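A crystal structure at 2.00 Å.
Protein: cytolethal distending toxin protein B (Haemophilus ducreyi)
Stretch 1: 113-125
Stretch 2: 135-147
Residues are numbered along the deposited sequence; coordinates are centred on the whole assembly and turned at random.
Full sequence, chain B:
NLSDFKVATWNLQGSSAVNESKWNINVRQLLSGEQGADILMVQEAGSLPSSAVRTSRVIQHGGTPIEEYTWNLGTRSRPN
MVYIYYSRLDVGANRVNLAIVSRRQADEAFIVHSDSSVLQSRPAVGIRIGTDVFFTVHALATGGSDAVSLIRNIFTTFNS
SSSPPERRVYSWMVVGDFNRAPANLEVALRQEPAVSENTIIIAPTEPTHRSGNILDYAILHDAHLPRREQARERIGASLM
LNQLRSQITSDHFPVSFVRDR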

# COMPACT_ATOMS: atom_id res chain seq x y z
N HIS B 113 22.51 15.54 8.57
CA HIS B 113 23.45 14.69 7.86
C HIS B 113 24.12 13.71 8.80
O HIS B 113 24.14 13.92 10.02
CB HIS B 113 24.54 15.53 7.18
CG HIS B 113 24.02 16.39 6.07
ND1 HIS B 113 23.45 17.63 6.29
CD2 HIS B 113 23.94 16.16 4.74
CE1 HIS B 113 23.04 18.12 5.14
NE2 HIS B 113 23.32 17.26 4.18
N SER B 114 24.66 12.63 8.23
CA SER B 114 25.39 11.64 9.01
C SER B 114 26.85 12.12 8.94
O SER B 114 27.11 13.20 8.41
CB SER B 114 25.24 10.26 8.37
OG SER B 114 25.55 10.31 6.98
N ASP B 115 27.79 11.34 9.47
CA ASP B 115 29.20 11.73 9.44
C ASP B 115 29.76 11.90 8.03
O ASP B 115 29.41 11.15 7.12
CB ASP B 115 30.07 10.70 10.17
CG ASP B 115 30.03 10.84 11.68
OD1 ASP B 115 29.54 11.88 12.18
OD2 ASP B 115 30.49 9.91 12.38
N SER B 116 30.63 12.89 7.87
CA SER B 116 31.27 13.15 6.58
C SER B 116 31.97 11.88 6.12
O SER B 116 32.62 11.20 6.90
CB SER B 116 32.30 14.28 6.71
OG SER B 116 31.65 15.53 6.87
N SER B 117 31.81 11.55 4.84
CA SER B 117 32.45 10.35 4.31
C SER B 117 32.48 10.48 2.80
O SER B 117 31.76 11.30 2.23
CB SER B 117 31.65 9.10 4.70
OG SER B 117 30.53 8.92 3.85
N VAL B 118 33.31 9.67 2.14
CA VAL B 118 33.40 9.74 0.68
C VAL B 118 32.24 9.02 0.00
O VAL B 118 32.14 9.00 -1.22
CB VAL B 118 34.73 9.12 0.18
CG1 VAL B 118 35.92 9.90 0.80
CG2 VAL B 118 34.79 7.65 0.55
N LEU B 119 31.35 8.43 0.81
CA LEU B 119 30.18 7.72 0.29
C LEU B 119 29.03 8.70 0.12
O LEU B 119 28.86 9.60 0.93
CB LEU B 119 29.77 6.60 1.26
CG LEU B 119 30.84 5.53 1.50
CD1 LEU B 119 30.32 4.44 2.42
CD2 LEU B 119 31.26 4.95 0.15
N GLN B 120 28.25 8.52 -0.93
CA GLN B 120 27.13 9.42 -1.16
C GLN B 120 25.93 9.03 -0.31
O GLN B 120 24.95 8.47 -0.80
CB GLN B 120 26.75 9.42 -2.64
CG GLN B 120 27.81 10.06 -3.54
CD GLN B 120 27.84 11.58 -3.43
OE1 GLN B 120 28.09 12.15 -2.36
NE2 GLN B 120 27.57 12.24 -4.55
N SER B 121 26.02 9.32 0.98
CA SER B 121 24.93 9.01 1.87
C SER B 121 23.87 10.09 1.76
O SER B 121 24.13 11.21 1.30
CB SER B 121 25.43 8.89 3.31
OG SER B 121 25.94 10.11 3.78
N ARG B 122 22.66 9.75 2.19
CA ARG B 122 21.51 10.65 2.16
C ARG B 122 21.18 11.14 3.57
O ARG B 122 21.24 10.37 4.55
CB ARG B 122 20.30 9.92 1.57
CG ARG B 122 20.49 9.46 0.12
CD ARG B 122 19.45 8.40 -0.25
NE ARG B 122 19.78 7.07 0.28
CZ ARG B 122 20.69 6.25 -0.25
NH1 ARG B 122 21.37 6.61 -1.33
NH2 ARG B 122 20.90 5.05 0.29
N PRO B 123 20.81 12.42 3.71
CA PRO B 123 20.48 12.96 5.03
C PRO B 123 19.09 12.56 5.49
O PRO B 123 18.26 12.09 4.71
CB PRO B 123 20.57 14.47 4.81
CG PRO B 123 20.01 14.62 3.41
CD PRO B 123 20.70 13.47 2.66
N ALA B 124 18.83 12.73 6.78
CA ALA B 124 17.50 12.44 7.29
C ALA B 124 16.74 13.74 7.02
O ALA B 124 17.31 14.84 7.21
CB ALA B 124 17.55 12.15 8.79
N VAL B 125 15.50 13.64 6.56
CA VAL B 125 14.69 14.83 6.28
C VAL B 125 13.47 14.69 7.18
O VAL B 125 12.85 13.63 7.23
CB VAL B 125 14.27 14.87 4.79
CG1 VAL B 125 13.38 16.08 4.51
CG2 VAL B 125 15.52 14.93 3.92
N PHE B 135 11.12 12.02 10.99
CA PHE B 135 12.10 11.95 9.91
C PHE B 135 11.91 10.74 8.99
O PHE B 135 11.47 9.67 9.42
CB PHE B 135 13.52 11.84 10.48
CG PHE B 135 14.01 13.07 11.20
CD1 PHE B 135 14.74 14.04 10.52
CD2 PHE B 135 13.76 13.23 12.56
CE1 PHE B 135 15.23 15.16 11.19
CE2 PHE B 135 14.24 14.34 13.25
CZ PHE B 135 14.98 15.31 12.57
N THR B 136 12.29 10.91 7.73
CA THR B 136 12.29 9.84 6.75
C THR B 136 13.78 9.61 6.43
O THR B 136 14.52 10.57 6.22
CB THR B 136 11.51 10.22 5.43
OG1 THR B 136 11.59 9.12 4.51
CG2 THR B 136 12.10 11.45 4.76
N VAL B 137 14.22 8.36 6.42
CA VAL B 137 15.61 8.05 6.10
C VAL B 137 15.71 6.92 5.09
O VAL B 137 14.80 6.09 4.95
CB VAL B 137 16.43 7.58 7.32
CG1 VAL B 137 16.55 8.70 8.32
CG2 VAL B 137 15.79 6.32 7.93
N HIS B 138 16.83 6.92 4.39
CA HIS B 138 17.12 5.88 3.43
C HIS B 138 18.63 5.68 3.54
O HIS B 138 19.41 6.35 2.87
CB HIS B 138 16.75 6.31 2.00
CG HIS B 138 16.97 5.24 0.98
ND1 HIS B 138 16.65 5.39 -0.35
CD2 HIS B 138 17.48 4.00 1.10
CE1 HIS B 138 16.96 4.29 -1.01
NE2 HIS B 138 17.46 3.42 -0.15
N ALA B 139 19.03 4.75 4.41
CA ALA B 139 20.46 4.49 4.64
C ALA B 139 21.10 3.77 3.46
O ALA B 139 20.40 3.21 2.58
CB ALA B 139 20.64 3.67 5.93
N LEU B 140 22.43 3.75 3.44
CA LEU B 140 23.19 3.12 2.37
C LEU B 140 22.90 1.63 2.23
O LEU B 140 22.77 0.91 3.22
CB LEU B 140 24.69 3.36 2.59
CG LEU B 140 25.13 4.83 2.50
CD1 LEU B 140 26.49 5.05 3.17
CD2 LEU B 140 25.18 5.25 1.03
N ALA B 141 22.82 1.17 0.98
CA ALA B 141 22.53 -0.22 0.64
C ALA B 141 23.47 -1.21 1.31
O ALA B 141 23.06 -2.31 1.69
CB ALA B 141 22.59 -0.40 -0.88
N THR B 142 24.73 -0.85 1.45
CA THR B 142 25.66 -1.75 2.10
C THR B 142 25.58 -1.60 3.62
O THR B 142 26.24 -0.72 4.21
CB THR B 142 27.13 -1.54 1.60
OG1 THR B 142 27.32 -0.18 1.19
CG2 THR B 142 27.41 -2.46 0.41
N GLY B 143 24.73 -2.44 4.21
CA GLY B 143 24.52 -2.45 5.65
C GLY B 143 24.09 -1.16 6.34
O GLY B 143 24.17 -1.08 7.56
N GLY B 144 23.62 -0.17 5.59
CA GLY B 144 23.21 1.08 6.21
C GLY B 144 24.29 1.58 7.16
O GLY B 144 24.00 2.00 8.27
N SER B 145 25.54 1.53 6.69
CA SER B 145 26.70 1.91 7.50
C SER B 145 26.67 3.33 8.05
O SER B 145 27.37 3.63 9.03
CB SER B 145 27.98 1.71 6.69
OG SER B 145 28.02 2.62 5.60
N ASP B 146 25.88 4.19 7.43
CA ASP B 146 25.75 5.58 7.84
C ASP B 146 24.71 5.78 8.94
O ASP B 146 24.59 6.87 9.51
CB ASP B 146 25.36 6.44 6.63
CG ASP B 146 24.08 5.94 5.93
OD1 ASP B 146 23.86 4.72 5.84
OD2 ASP B 146 23.29 6.78 5.45
N ALA B 147 23.96 4.72 9.26
CA ALA B 147 22.88 4.82 10.23
C ALA B 147 23.20 5.25 11.67
O ALA B 147 22.46 6.03 12.27
CB ALA B 147 22.10 3.51 10.24
O HOH W 1 23.23 9.44 6.04
O HOH W 2 22.26 7.09 3.08
O HOH W 3 18.40 9.39 4.65

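The two stretches meet as antiparallel strands at one end and separate into loops at the other. V125 and T136 form a hydrogen-bonded bridge pair with CA atoms 5.6 Å apart: V125 N donates to T136 O at 3.2 Å (N-H...O angle 171°), and T136 N donates to V125 O at 2.8 Å (165°). V125 O also receives a CA-H...O contact from F135 CA at 3.3 Å. Farther along, the backbones diverge, the CA-CA distance reaching 6.6 Å between R122 and H138, and water enters the gap. Water 3 donates to P123 O (2.7 Å) and accepts from H138 N (2.9 Å).

The side chains of V125 and T136 lie on the same face of the sheet, with V125 CB 4.1 Å from T136 CG2. A124 CB packs instead against V137 CG1 at 3.6 Å and F135 CD1 at 3.8 Å; its single methyl is in contact with both larger side chains.

R122 has the largest area covered by the opposing stretch, 109 Å² of a total buried surface of 656 Å² summed over both sides. Its CA-to-CB bond points toward stretch 2, and its extended chi2 (t) followed by chi3 near -78° brings the guanidinium to the backbone carbonyls. R122 NE donates to H138 O at 2.7 Å (146°), while R122 NH2 makes weak bonds to H138 O (3.3 Å, 125°) and A139 O (3.0 Å, 139°). A139 O lies at the guanidinium edge, near its plane, whereas H138 CE1 lies over one face; R122 NE in turn sits over a face of the imidazole. A long side chain with several donors suits this place, serving carbonyls and covering a ring at once.

D146 organises the loop end. D146 OD1 accepts from L140 N at 3.0 Å (169°), tying together two parts of stretch 2, while OD2 accepts from two waters. Water 1 donates to D146 OD2 and R122 O and accepts from S114 OG, all at 2.7 Å; water 2 donates to D146 OD2 (2.6 Å) and H138 O (3.0 Å) and accepts from R122 N (2.8 Å). The carboxylate thus links the stretches through solvent.

L140 supplies apolar packing: its CA-to-CB bond points sideways, but the side-chain end comes nearer, placing L140 CD1 4.0 Å from L119 CD1 and L140 CD2 3.9 Å from S121 CA. The small S121 side chain rests against both L140 and D146, with S121 CB 4.0 Å from L140 CD1 and 3.7 Å from D146 OD2.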